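Local coordinates for protein histone deacetylase complex subunit SAP18 (Mus musculus, PDB 4A6Q) that strengthens SIN3-HDAC1-mediated transcriptional repression and serves as an auxiliary component of the splicing-dependent exon junction complex on mRNAs, at residues Glu15-Ile20 and Leu122-Phe127; Leu29-Thr34 and Glu55-Thr60; Thr65-Thr70 and Thr116-Thr121; Phe87-Val92 and Asp131-Ala136. All blocks are in the same frame, centred on the assembly; numbering follows the deposited sequence.

Interaction 1: residues Glu15-Ile20 and Leu122-Phe127; sequences EPEKPI and LQSQKF
Q123 reaches out of the short 3-10 turn at 123-124 to meet E17 and K18 of the N-terminal segment, and most of the contact runs through this one side chain. CB points toward E15-I20, and a chi1 of 65° sets CG between the backbone N and the carbonyl carbon, where OE1 of E17 lies 3.4 Å from CG of Q123. Beyond CG the chain is extended; CD faces the same E17 oxygen, and the amide lies between E17 and I20. NE2 of Q123 donates twice, at 2.9 Å to OE1 of E17 on that oxygen's anti lone pair and at 3.1 Å to the backbone O of K18, both acceptors lying near the amide plane. The contact sits on the surface of a ubiquitin-like domain, where the N-terminal segment passes along the loop between strands 101-110 and 132-138. OE1 of Q123 receives a bond of 2.9 Å from a water that also donates to O of K18, and CD1 of I20 lies 3.9 Å from the same OE1. Bonds at both NE2 and OE1 limit how the amide can turn. The carboxylate and amide planes stand 56° apart; OE1 of E17 is also bonded to T121 OG1, while OE2 of E17 rests 3.6 Å from CB of S124, whose OG bonds back to T121 O.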
# COMPACT_ATOMS: atom_id res chain seq x y z
N GLU A 15 13.24 -16.17 5.29
CA GLU A 15 13.48 -16.49 3.88
C GLU A 15 13.09 -15.32 2.98
O GLU A 15 12.29 -14.47 3.37
CB GLU A 15 12.67 -17.74 3.48
CG GLU A 15 13.12 -19.06 4.13
CD GLU A 15 14.44 -19.56 3.57
OE1 GLU A 15 14.81 -19.13 2.45
OE2 GLU A 15 15.12 -20.36 4.23
N PRO A 16 13.67 -15.25 1.77
CA PRO A 16 13.25 -14.26 0.76
C PRO A 16 11.75 -14.40 0.43
O PRO A 16 11.21 -15.51 0.50
CB PRO A 16 14.09 -14.64 -0.47
CG PRO A 16 15.31 -15.30 0.09
CD PRO A 16 14.86 -16.02 1.35
N GLU A 17 11.09 -13.29 0.09
CA GLU A 17 9.68 -13.40 -0.26
C GLU A 17 9.53 -14.20 -1.56
O GLU A 17 10.45 -14.27 -2.40
CB GLU A 17 8.99 -12.02 -0.36
CG GLU A 17 9.40 -11.20 -1.54
CD GLU A 17 8.61 -9.87 -1.70
OE1 GLU A 17 7.37 -9.89 -1.90
OE2 GLU A 17 9.25 -8.79 -1.69
N LYS A 18 8.37 -14.82 -1.70
CA LYS A 18 8.10 -15.73 -2.80
C LYS A 18 6.85 -15.27 -3.53
O LYS A 18 5.98 -14.63 -2.95
CB LYS A 18 7.86 -17.14 -2.23
CG LYS A 18 9.04 -17.69 -1.43
CD LYS A 18 8.70 -19.02 -0.77
CE LYS A 18 9.77 -19.43 0.25
NZ LYS A 18 11.12 -19.60 -0.34
N PRO A 19 6.76 -15.57 -4.83
CA PRO A 19 5.53 -15.22 -5.53
C PRO A 19 4.36 -16.06 -5.05
O PRO A 19 4.56 -17.15 -4.56
CB PRO A 19 5.83 -15.59 -6.99
CG PRO A 19 7.32 -15.68 -7.07
CD PRO A 19 7.78 -16.14 -5.73
N ILE A 20 3.16 -15.52 -5.21
CA ILE A 20 1.91 -16.24 -4.91
C ILE A 20 1.47 -17.04 -6.13
O ILE A 20 1.60 -16.59 -7.26
CB ILE A 20 0.80 -15.21 -4.60
CG1 ILE A 20 1.16 -14.36 -3.35
CG2 ILE A 20 -0.58 -15.88 -4.42
CD1 ILE A 20 1.10 -15.10 -2.05
N LEU A 122 2.73 -5.77 -1.53
CA LEU A 122 1.95 -5.71 -0.30
C LEU A 122 2.54 -6.59 0.81
O LEU A 122 2.70 -6.14 1.96
CB LEU A 122 0.49 -6.08 -0.56
CG LEU A 122 -0.29 -5.18 -1.52
CD1 LEU A 122 -1.64 -5.82 -1.79
CD2 LEU A 122 -0.49 -3.77 -1.01
N GLN A 123 2.90 -7.82 0.48
CA GLN A 123 3.42 -8.71 1.52
C GLN A 123 4.75 -8.24 2.14
O GLN A 123 4.98 -8.43 3.35
CB GLN A 123 3.50 -10.15 1.02
CG GLN A 123 4.49 -10.34 -0.12
CD GLN A 123 4.44 -11.69 -0.77
OE1 GLN A 123 3.61 -12.53 -0.41
NE2 GLN A 123 5.33 -11.90 -1.74
N SER A 124 5.59 -7.59 1.34
CA SER A 124 6.87 -7.10 1.84
C SER A 124 6.65 -6.04 2.92
O SER A 124 7.52 -5.82 3.77
CB SER A 124 7.76 -6.54 0.73
OG SER A 124 7.28 -5.31 0.20
N GLN A 125 5.49 -5.39 2.86
CA GLN A 125 5.22 -4.29 3.81
C GLN A 125 4.28 -4.73 4.94
O GLN A 125 3.76 -3.89 5.67
CB GLN A 125 4.64 -3.09 3.06
CG GLN A 125 5.49 -2.64 1.91
CD GLN A 125 6.86 -2.23 2.38
OE1 GLN A 125 6.98 -1.31 3.21
NE2 GLN A 125 7.91 -2.91 1.87
N LYS A 126 4.09 -6.04 5.07
CA LYS A 126 3.21 -6.66 6.07
C LYS A 126 1.78 -6.14 6.05
O LYS A 126 1.12 -6.01 7.08
CB LYS A 126 3.83 -6.54 7.44
CG LYS A 126 5.23 -7.07 7.39
CD LYS A 126 5.43 -8.10 8.39
CE LYS A 126 5.71 -7.41 9.64
NZ LYS A 126 5.96 -8.40 10.72
N PHE A 127 1.31 -5.86 4.86
CA PHE A 127 -0.10 -5.58 4.62
C PHE A 127 -0.92 -6.75 5.13
O PHE A 127 -0.53 -7.92 4.99
CB PHE A 127 -0.33 -5.41 3.10
CG PHE A 127 -1.74 -5.15 2.76
CD1 PHE A 127 -2.26 -3.87 2.82
CD2 PHE A 127 -2.57 -6.21 2.38
CE1 PHE A 127 -3.60 -3.64 2.51
CE2 PHE A 127 -3.87 -5.99 2.09
CZ PHE A 127 -4.39 -4.72 2.15
O HOH W 1 4.57 -15.26 -0.61

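Interaction 2: residues Leu29-Thr34 and Glu55-Thr60; sequences LLRVFT and ELQIYT. With IPA (isopropyl alcohol), chain B.
R31 and E55 meet almost flat, their guanidinium and carboxylate planes only 8° apart, in a side-on salt bridge between the strands. NE of R31 donates to OE2 of E55 at 2.8 Å and NH2 of R31 to OE1 of E55 at 3.0 Å, each on a syn lone pair. The bend of R31 at chi3 (69°) brings NE round to the acid. Q57 runs alongside R31, its amide turned 70° from the guanidinium, and its NE2 reaches OE2 of E55 from above the carboxylate plane at 3.0 Å. OE2 therefore takes two donors from different directions. An alanine in place of R31 would probably leave the E55 carboxylate without its charge partner and freer to turn, with the Q57 amide as its remaining donor within this contact. On the same side of the sheet, the L29 side chain crosses that of Q57, its CD2 3.7 Å from OE1 of Q57. The F33 ring lies beside E55, its CE2 3.5 Å from CB of E55. OG1 of T34 is hydrogen-bonded to O2 of an isopropyl alcohol, probably from the crystallisation liquor. The other face is apolar: L30, V32, L56 and I58 pack there, with CG2 of V32 4.1 Å from CD1 of I58. Four backbone bonds join these residues as an antiparallel pair at one edge of the ubiquitin-like sheet, with strand 56-60 outermost in this chain. Helix 66-76 lies against the apolar face, where L69 meets L30, L72 meets I58, and V73 and V76 meet L56, while strand 132-138 flanks strand 28-35 on its other side.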
# COMPACT_ATOMS: atom_id res chain seq x y z
N LEU A 29 -9.83 -8.69 -1.54
CA LEU A 29 -10.47 -7.45 -1.97
C LEU A 29 -9.72 -6.31 -1.30
O LEU A 29 -9.72 -6.18 -0.08
CB LEU A 29 -11.99 -7.44 -1.63
CG LEU A 29 -12.81 -6.31 -2.29
CD1 LEU A 29 -14.31 -6.65 -2.36
CD2 LEU A 29 -12.62 -5.00 -1.56
N LEU A 30 -9.07 -5.49 -2.13
CA LEU A 30 -8.25 -4.36 -1.65
C LEU A 30 -9.05 -3.06 -1.81
O LEU A 30 -9.54 -2.78 -2.88
CB LEU A 30 -7.00 -4.29 -2.52
CG LEU A 30 -6.02 -3.14 -2.25
CD1 LEU A 30 -5.43 -3.30 -0.86
CD2 LEU A 30 -4.95 -3.08 -3.32
N ARG A 31 -9.17 -2.29 -0.73
CA ARG A 31 -9.88 -1.00 -0.76
C ARG A 31 -8.84 0.11 -0.84
O ARG A 31 -7.98 0.23 0.05
CB ARG A 31 -10.74 -0.86 0.50
CG ARG A 31 -11.81 -2.00 0.61
CD ARG A 31 -12.62 -1.89 1.90
NE ARG A 31 -13.49 -0.71 1.88
CZ ARG A 31 -14.27 -0.34 2.89
NH1 ARG A 31 -14.30 -1.04 4.02
NH2 ARG A 31 -15.01 0.76 2.76
N VAL A 32 -8.89 0.88 -1.92
CA VAL A 32 -7.88 1.91 -2.20
C VAL A 32 -8.54 3.27 -2.15
O VAL A 32 -9.57 3.48 -2.79
CB VAL A 32 -7.32 1.69 -3.61
CG1 VAL A 32 -6.27 2.75 -3.94
CG2 VAL A 32 -6.70 0.30 -3.72
N PHE A 33 -7.97 4.17 -1.36
CA PHE A 33 -8.46 5.52 -1.28
C PHE A 33 -7.40 6.39 -1.91
O PHE A 33 -6.23 6.04 -1.86
CB PHE A 33 -8.68 5.88 0.19
CG PHE A 33 -9.72 4.99 0.86
CD1 PHE A 33 -9.35 3.79 1.44
CD2 PHE A 33 -11.07 5.34 0.84
CE1 PHE A 33 -10.29 2.96 2.02
CE2 PHE A 33 -12.02 4.52 1.43
CZ PHE A 33 -11.63 3.31 1.99
N THR A 34 -7.84 7.47 -2.53
CA THR A 34 -6.90 8.32 -3.26
C THR A 34 -7.13 9.79 -2.91
O THR A 34 -8.23 10.19 -2.54
CB THR A 34 -6.97 8.14 -4.82
OG1 THR A 34 -8.30 8.41 -5.29
CG2 THR A 34 -6.60 6.70 -5.24
N GLU A 55 -13.79 5.64 -3.16
CA GLU A 55 -12.83 4.55 -3.07
C GLU A 55 -12.83 3.69 -4.32
O GLU A 55 -13.79 3.68 -5.08
CB GLU A 55 -13.07 3.70 -1.82
CG GLU A 55 -14.09 2.62 -1.96
CD GLU A 55 -14.26 1.83 -0.67
OE1 GLU A 55 -14.93 2.35 0.24
OE2 GLU A 55 -13.70 0.70 -0.57
N LEU A 56 -11.72 2.98 -4.55
CA LEU A 56 -11.59 2.06 -5.67
C LEU A 56 -11.37 0.68 -5.07
O LEU A 56 -10.52 0.51 -4.23
CB LEU A 56 -10.36 2.45 -6.50
CG LEU A 56 -9.85 1.49 -7.57
CD1 LEU A 56 -10.97 1.25 -8.53
CD2 LEU A 56 -8.62 2.07 -8.29
N GLN A 57 -12.12 -0.32 -5.52
CA GLN A 57 -11.92 -1.68 -5.02
C GLN A 57 -11.29 -2.56 -6.07
O GLN A 57 -11.65 -2.47 -7.25
CB GLN A 57 -13.25 -2.29 -4.52
CG GLN A 57 -13.69 -1.57 -3.28
CD GLN A 57 -14.92 -2.16 -2.63
OE1 GLN A 57 -15.45 -3.19 -3.08
NE2 GLN A 57 -15.37 -1.53 -1.55
N ILE A 58 -10.33 -3.40 -5.65
CA ILE A 58 -9.53 -4.19 -6.59
C ILE A 58 -9.40 -5.61 -6.06
O ILE A 58 -9.27 -5.80 -4.86
CB ILE A 58 -8.10 -3.58 -6.72
CG1 ILE A 58 -8.18 -2.23 -7.44
CG2 ILE A 58 -7.12 -4.52 -7.42
CD1 ILE A 58 -6.83 -1.49 -7.46
N TYR A 59 -9.53 -6.61 -6.94
CA TYR A 59 -9.20 -7.97 -6.56
C TYR A 59 -7.74 -8.19 -6.92
O TYR A 59 -7.34 -8.00 -8.09
CB TYR A 59 -10.03 -8.97 -7.39
CG TYR A 59 -11.47 -9.09 -6.99
CD1 TYR A 59 -11.82 -9.29 -5.68
CD2 TYR A 59 -12.47 -8.97 -7.95
CE1 TYR A 59 -13.17 -9.42 -5.32
CE2 TYR A 59 -13.79 -9.09 -7.60
CZ TYR A 59 -14.13 -9.31 -6.29
OH TYR A 59 -15.46 -9.42 -5.95
N THR A 60 -6.94 -8.64 -5.96
CA THR A 60 -5.52 -8.82 -6.19
C THR A 60 -5.00 -9.86 -5.23
O THR A 60 -5.78 -10.58 -4.60
CB THR A 60 -4.77 -7.45 -6.10
OG1 THR A 60 -3.43 -7.59 -6.61
CG2 THR A 60 -4.74 -6.91 -4.66
C1 IPA B . -7.73 10.85 -7.84
C2 IPA B . -8.63 11.69 -6.94
C3 IPA B . -10.07 11.54 -7.42
O2 IPA B . -8.55 11.23 -5.60

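Interaction 3: residues Thr65-Thr70 and Thr116-Thr121; sequences TLKELT and TDDSMT
The N-cap of helix 66-76 in the ubiquitin-like domain is where T65, L66 and K67 dock onto the type I turn D117-M120 before strand 132-138. T65 caps the helix through OG1, which accepts from N of E68 at 3.1 Å. T65 CB lies 3.4 Å from O of D118, and its CA makes a C-H...O contact with O of M120. Two first-turn amides point at loop carbonyls: N of L66 donates to O of M120 at 3.0 Å, bent at the hydrogen (136°), and N of K67 to O of D118 at 3.2 Å, straighter at 164° and on a lone pair. L66 lies alongside D117, its CD1 3.6 Å from O of D117, and its CG meets CB of the selenomethionine M120 at 4.1 Å. K67 runs beside D118, pointing the same way, so that its CE passes 3.5 Å from OD2 of D118 while NZ continues to O of M110. OD2 of D118 is held by N of G115. NZ of K67 stays 4.6 Å from OD2 of D118, and a water beside OD1 of D118 takes at most a weak bond from NZ. The first-turn amides are thus satisfied by T65 OG1 and the M120 and D118 carbonyls, joining helix start to turn, and the nearby K67 ammonium and G115 N-H would probably favour an ionised D118 carboxylate.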
# COMPACT_ATOMS: atom_id res chain seq x y z
N THR A 65 2.33 -5.58 -6.73
CA THR A 65 3.39 -4.53 -6.66
C THR A 65 2.80 -3.15 -6.80
O THR A 65 1.68 -2.96 -7.30
CB THR A 65 4.43 -4.69 -7.76
OG1 THR A 65 3.80 -4.47 -9.03
CG2 THR A 65 5.02 -6.12 -7.72
N LEU A 66 3.57 -2.15 -6.35
CA LEU A 66 3.07 -0.79 -6.51
C LEU A 66 2.76 -0.45 -7.98
O LEU A 66 1.75 0.24 -8.27
CB LEU A 66 4.06 0.24 -5.92
CG LEU A 66 4.35 0.06 -4.45
CD1 LEU A 66 5.13 1.26 -3.96
CD2 LEU A 66 3.09 -0.16 -3.61
N LYS A 67 3.60 -0.88 -8.92
CA LYS A 67 3.37 -0.60 -10.35
C LYS A 67 2.11 -1.27 -10.89
O LYS A 67 1.34 -0.69 -11.66
CB LYS A 67 4.56 -1.07 -11.20
CG LYS A 67 5.58 -0.02 -11.57
CD LYS A 67 5.02 1.29 -12.13
CE LYS A 67 6.17 2.20 -12.55
NZ LYS A 67 5.76 3.48 -13.21
N GLU A 68 1.85 -2.49 -10.42
CA GLU A 68 0.64 -3.18 -10.83
C GLU A 68 -0.58 -2.40 -10.38
O GLU A 68 -1.58 -2.28 -11.10
CB GLU A 68 0.63 -4.59 -10.19
CG GLU A 68 -0.55 -5.43 -10.55
CD GLU A 68 -0.46 -6.86 -10.02
OE1 GLU A 68 0.48 -7.17 -9.24
OE2 GLU A 68 -1.31 -7.68 -10.46
N LEU A 69 -0.52 -1.89 -9.15
CA LEU A 69 -1.65 -1.15 -8.63
C LEU A 69 -1.83 0.21 -9.28
O LEU A 69 -2.95 0.63 -9.52
CB LEU A 69 -1.55 -1.03 -7.10
CG LEU A 69 -1.56 -2.41 -6.42
CD1 LEU A 69 -1.24 -2.26 -4.94
CD2 LEU A 69 -2.94 -3.11 -6.60
N THR A 70 -0.74 0.89 -9.60
CA THR A 70 -0.94 2.19 -10.24
C THR A 70 -1.52 2.05 -11.64
O THR A 70 -2.25 2.91 -12.09
CB THR A 70 0.33 3.04 -10.33
OG1 THR A 70 1.22 2.43 -11.25
CG2 THR A 70 0.99 3.22 -8.98
N THR A 116 12.77 2.73 -7.74
CA THR A 116 13.26 1.69 -6.86
C THR A 116 12.16 0.97 -6.09
O THR A 116 12.43 -0.13 -5.56
CB THR A 116 14.29 2.21 -5.85
OG1 THR A 116 13.76 3.37 -5.19
CG2 THR A 116 15.59 2.58 -6.56
N ASP A 117 10.95 1.53 -6.06
CA ASP A 117 9.85 0.88 -5.31
C ASP A 117 8.86 0.20 -6.25
O ASP A 117 7.83 -0.30 -5.79
CB ASP A 117 9.07 1.86 -4.42
CG ASP A 117 9.92 2.55 -3.39
OD1 ASP A 117 10.93 1.96 -2.96
OD2 ASP A 117 9.55 3.68 -3.01
N ASP A 118 9.16 0.15 -7.55
CA ASP A 118 8.18 -0.36 -8.50
C ASP A 118 7.73 -1.79 -8.19
O ASP A 118 6.55 -2.14 -8.40
CB ASP A 118 8.75 -0.34 -9.92
CG ASP A 118 8.89 1.05 -10.47
OD1 ASP A 118 8.53 2.03 -9.79
OD2 ASP A 118 9.35 1.13 -11.63
N SER A 119 8.66 -2.60 -7.73
CA SER A 119 8.38 -4.02 -7.46
C SER A 119 8.07 -4.30 -5.99
O SER A 119 8.00 -5.46 -5.57
CB SER A 119 9.57 -4.88 -7.87
OG SER A 119 10.67 -4.62 -7.03
N MSE A 120 7.92 -3.25 -5.20
CA MSE A 120 7.53 -3.43 -3.82
C MSE A 120 6.14 -4.03 -3.70
O MSE A 120 5.18 -3.54 -4.29
CB MSE A 120 7.58 -2.08 -3.08
CG MSE A 120 7.07 -2.19 -1.67
SE MSE A 120 7.11 -0.48 -0.80
CE MSE A 120 9.00 -0.30 -0.65
N THR A 121 6.02 -5.09 -2.89
CA THR A 121 4.76 -5.80 -2.79
C THR A 121 4.04 -5.53 -1.50
O THR A 121 4.62 -5.12 -0.48
CB THR A 121 5.00 -7.33 -2.80
OG1 THR A 121 5.82 -7.67 -1.70
CG2 THR A 121 5.67 -7.77 -4.10
O HOH W 2 8.14 4.43 -10.96

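Interaction 4: residues Phe87-Val92 and Asp131-Ala136; sequences FNFAIV and DYLDIA
F89 and I135, a non-hydrogen-bonded pair, form the apolar centre, their side chains pointing the same way. CG1 of I135 sits over the face of the F89 ring in a CH-pi contact, 4.2 Å from the centroid, and CD1 of I135 comes to 3.5 Å from CE2 of F89. L133 approaches the same ring at its edge: CD2 of L133 lies in the ring plane, 3.8 Å from CD2 of F89. CD1 of L133 lies 4.2 Å from CG1 of I91. An alanine in place of L133 would probably open a gap beside the edge of F89 and cost I91 and L69 of helix 66-76 one of their packing partners. Three hydrogen-bonded pairs, N88 with A136, A90 with D134 and V92 with Y132, join central strands of the ubiquitin-like sheet. On their face, CG1 of V92 meets the Y132 ring edge at 4.1 Å, and CG2 of V92 packs on CB of D134. At the polar edge, N88 OD1 is hydrogen-bonded to H40, and the two D134 oxygens to H41 and H40. The face turned to helix 66-76 is thus apolar, whereas on the other the buried D134 carboxylate has histidine partners that would probably stabilise its negative charge.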
# COMPACT_ATOMS: atom_id res chain seq x y z
N PHE A 87 2.90 8.89 -7.49
CA PHE A 87 1.97 8.14 -6.64
C PHE A 87 2.62 7.76 -5.33
O PHE A 87 3.58 6.98 -5.32
CB PHE A 87 1.57 6.86 -7.37
CG PHE A 87 0.87 7.09 -8.68
CD1 PHE A 87 1.61 7.36 -9.84
CD2 PHE A 87 -0.52 7.02 -8.77
CE1 PHE A 87 0.96 7.55 -11.07
CE2 PHE A 87 -1.16 7.20 -9.98
CZ PHE A 87 -0.42 7.48 -11.14
N ASN A 88 2.14 8.31 -4.22
CA ASN A 88 2.73 8.03 -2.92
C ASN A 88 1.82 7.10 -2.15
O ASN A 88 0.69 7.43 -1.86
CB ASN A 88 2.87 9.34 -2.14
CG ASN A 88 3.76 9.20 -0.93
OD1 ASN A 88 3.40 8.59 0.08
ND2 ASN A 88 4.92 9.84 -0.99
N PHE A 89 2.32 5.90 -1.85
CA PHE A 89 1.49 4.87 -1.20
C PHE A 89 1.70 4.81 0.31
O PHE A 89 2.85 4.86 0.79
CB PHE A 89 1.87 3.48 -1.73
CG PHE A 89 1.40 3.16 -3.12
CD1 PHE A 89 2.04 3.71 -4.23
CD2 PHE A 89 0.35 2.27 -3.32
CE1 PHE A 89 1.63 3.37 -5.53
CE2 PHE A 89 -0.05 1.93 -4.63
CZ PHE A 89 0.58 2.49 -5.71
N ALA A 90 0.60 4.58 1.04
CA ALA A 90 0.66 4.36 2.47
C ALA A 90 -0.34 3.28 2.84
O ALA A 90 -1.37 3.17 2.18
CB ALA A 90 0.32 5.64 3.22
N ILE A 91 -0.06 2.53 3.90
CA ILE A 91 -1.03 1.55 4.43
C ILE A 91 -1.69 2.16 5.65
O ILE A 91 -1.03 2.75 6.51
CB ILE A 91 -0.31 0.26 4.81
CG1 ILE A 91 0.17 -0.46 3.56
CG2 ILE A 91 -1.31 -0.66 5.53
CD1 ILE A 91 1.19 -1.63 3.84
N VAL A 92 -3.02 2.13 5.65
CA VAL A 92 -3.83 2.61 6.76
C VAL A 92 -4.34 1.38 7.51
O VAL A 92 -4.99 0.52 6.91
CB VAL A 92 -5.02 3.45 6.23
CG1 VAL A 92 -5.92 3.91 7.41
CG2 VAL A 92 -4.49 4.67 5.41
N ASP A 131 -6.64 -4.04 6.19
CA ASP A 131 -5.99 -2.73 6.05
C ASP A 131 -6.52 -2.04 4.81
O ASP A 131 -6.97 -2.69 3.87
CB ASP A 131 -4.48 -2.86 5.86
CG ASP A 131 -3.75 -3.49 7.03
OD1 ASP A 131 -4.31 -3.59 8.17
OD2 ASP A 131 -2.57 -3.87 6.84
N TYR A 132 -6.35 -0.72 4.75
CA TYR A 132 -6.66 0.06 3.54
C TYR A 132 -5.39 0.56 2.88
O TYR A 132 -4.33 0.67 3.55
CB TYR A 132 -7.55 1.27 3.86
CG TYR A 132 -8.73 0.94 4.74
CD1 TYR A 132 -9.66 0.00 4.35
CD2 TYR A 132 -8.93 1.60 5.94
CE1 TYR A 132 -10.76 -0.32 5.14
CE2 TYR A 132 -10.02 1.29 6.73
CZ TYR A 132 -10.93 0.35 6.32
OH TYR A 132 -12.04 0.03 7.11
N LEU A 133 -5.45 0.81 1.58
CA LEU A 133 -4.32 1.45 0.89
C LEU A 133 -4.68 2.88 0.54
O LEU A 133 -5.77 3.14 0.04
CB LEU A 133 -4.02 0.68 -0.39
CG LEU A 133 -2.67 0.92 -1.04
CD1 LEU A 133 -1.51 0.40 -0.14
CD2 LEU A 133 -2.67 0.16 -2.37
N ASP A 134 -3.78 3.83 0.83
CA ASP A 134 -4.07 5.24 0.53
C ASP A 134 -3.03 5.72 -0.46
O ASP A 134 -1.84 5.53 -0.24
CB ASP A 134 -3.98 6.08 1.82
CG ASP A 134 -4.69 7.40 1.71
OD1 ASP A 134 -5.91 7.40 1.54
OD2 ASP A 134 -4.06 8.46 1.85
N ILE A 135 -3.46 6.33 -1.55
CA ILE A 135 -2.50 6.80 -2.55
C ILE A 135 -2.68 8.29 -2.77
O ILE A 135 -3.74 8.73 -3.19
CB ILE A 135 -2.68 6.07 -3.90
CG1 ILE A 135 -2.73 4.56 -3.69
CG2 ILE A 135 -1.58 6.50 -4.88
CD1 ILE A 135 -3.02 3.81 -4.99
N ALA A 136 -1.65 9.07 -2.47
CA ALA A 136 -1.68 10.49 -2.71
C ALA A 136 -1.07 10.72 -4.10
O ALA A 136 0.10 10.39 -4.32
CB ALA A 136 -0.88 11.23 -1.64

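Overall arrangement
From the N terminus, the 15-20 segment opens interaction 1, which closes only at 122-127 and so encloses interactions 2 and 3 along the chain. Interaction 2 closes first, pairing strand 28-35 with strand 56-60 at one side of the sheet. The chain then enters helix 66-76, whose start returns in interaction 3 to the loop 116-121. Interaction 4, opened at 87-92 within that span and closed at 131-136, crosses both interactions 1 and 3. Interactions 2 and 4 share the sheet, with backbone bonds from F33 to L133 and I135 joining strands 28-35 and 132-138; L69 packs the helix against both, and T70 against interaction 4. T121, bonded to E17, couples interactions 1 and 3.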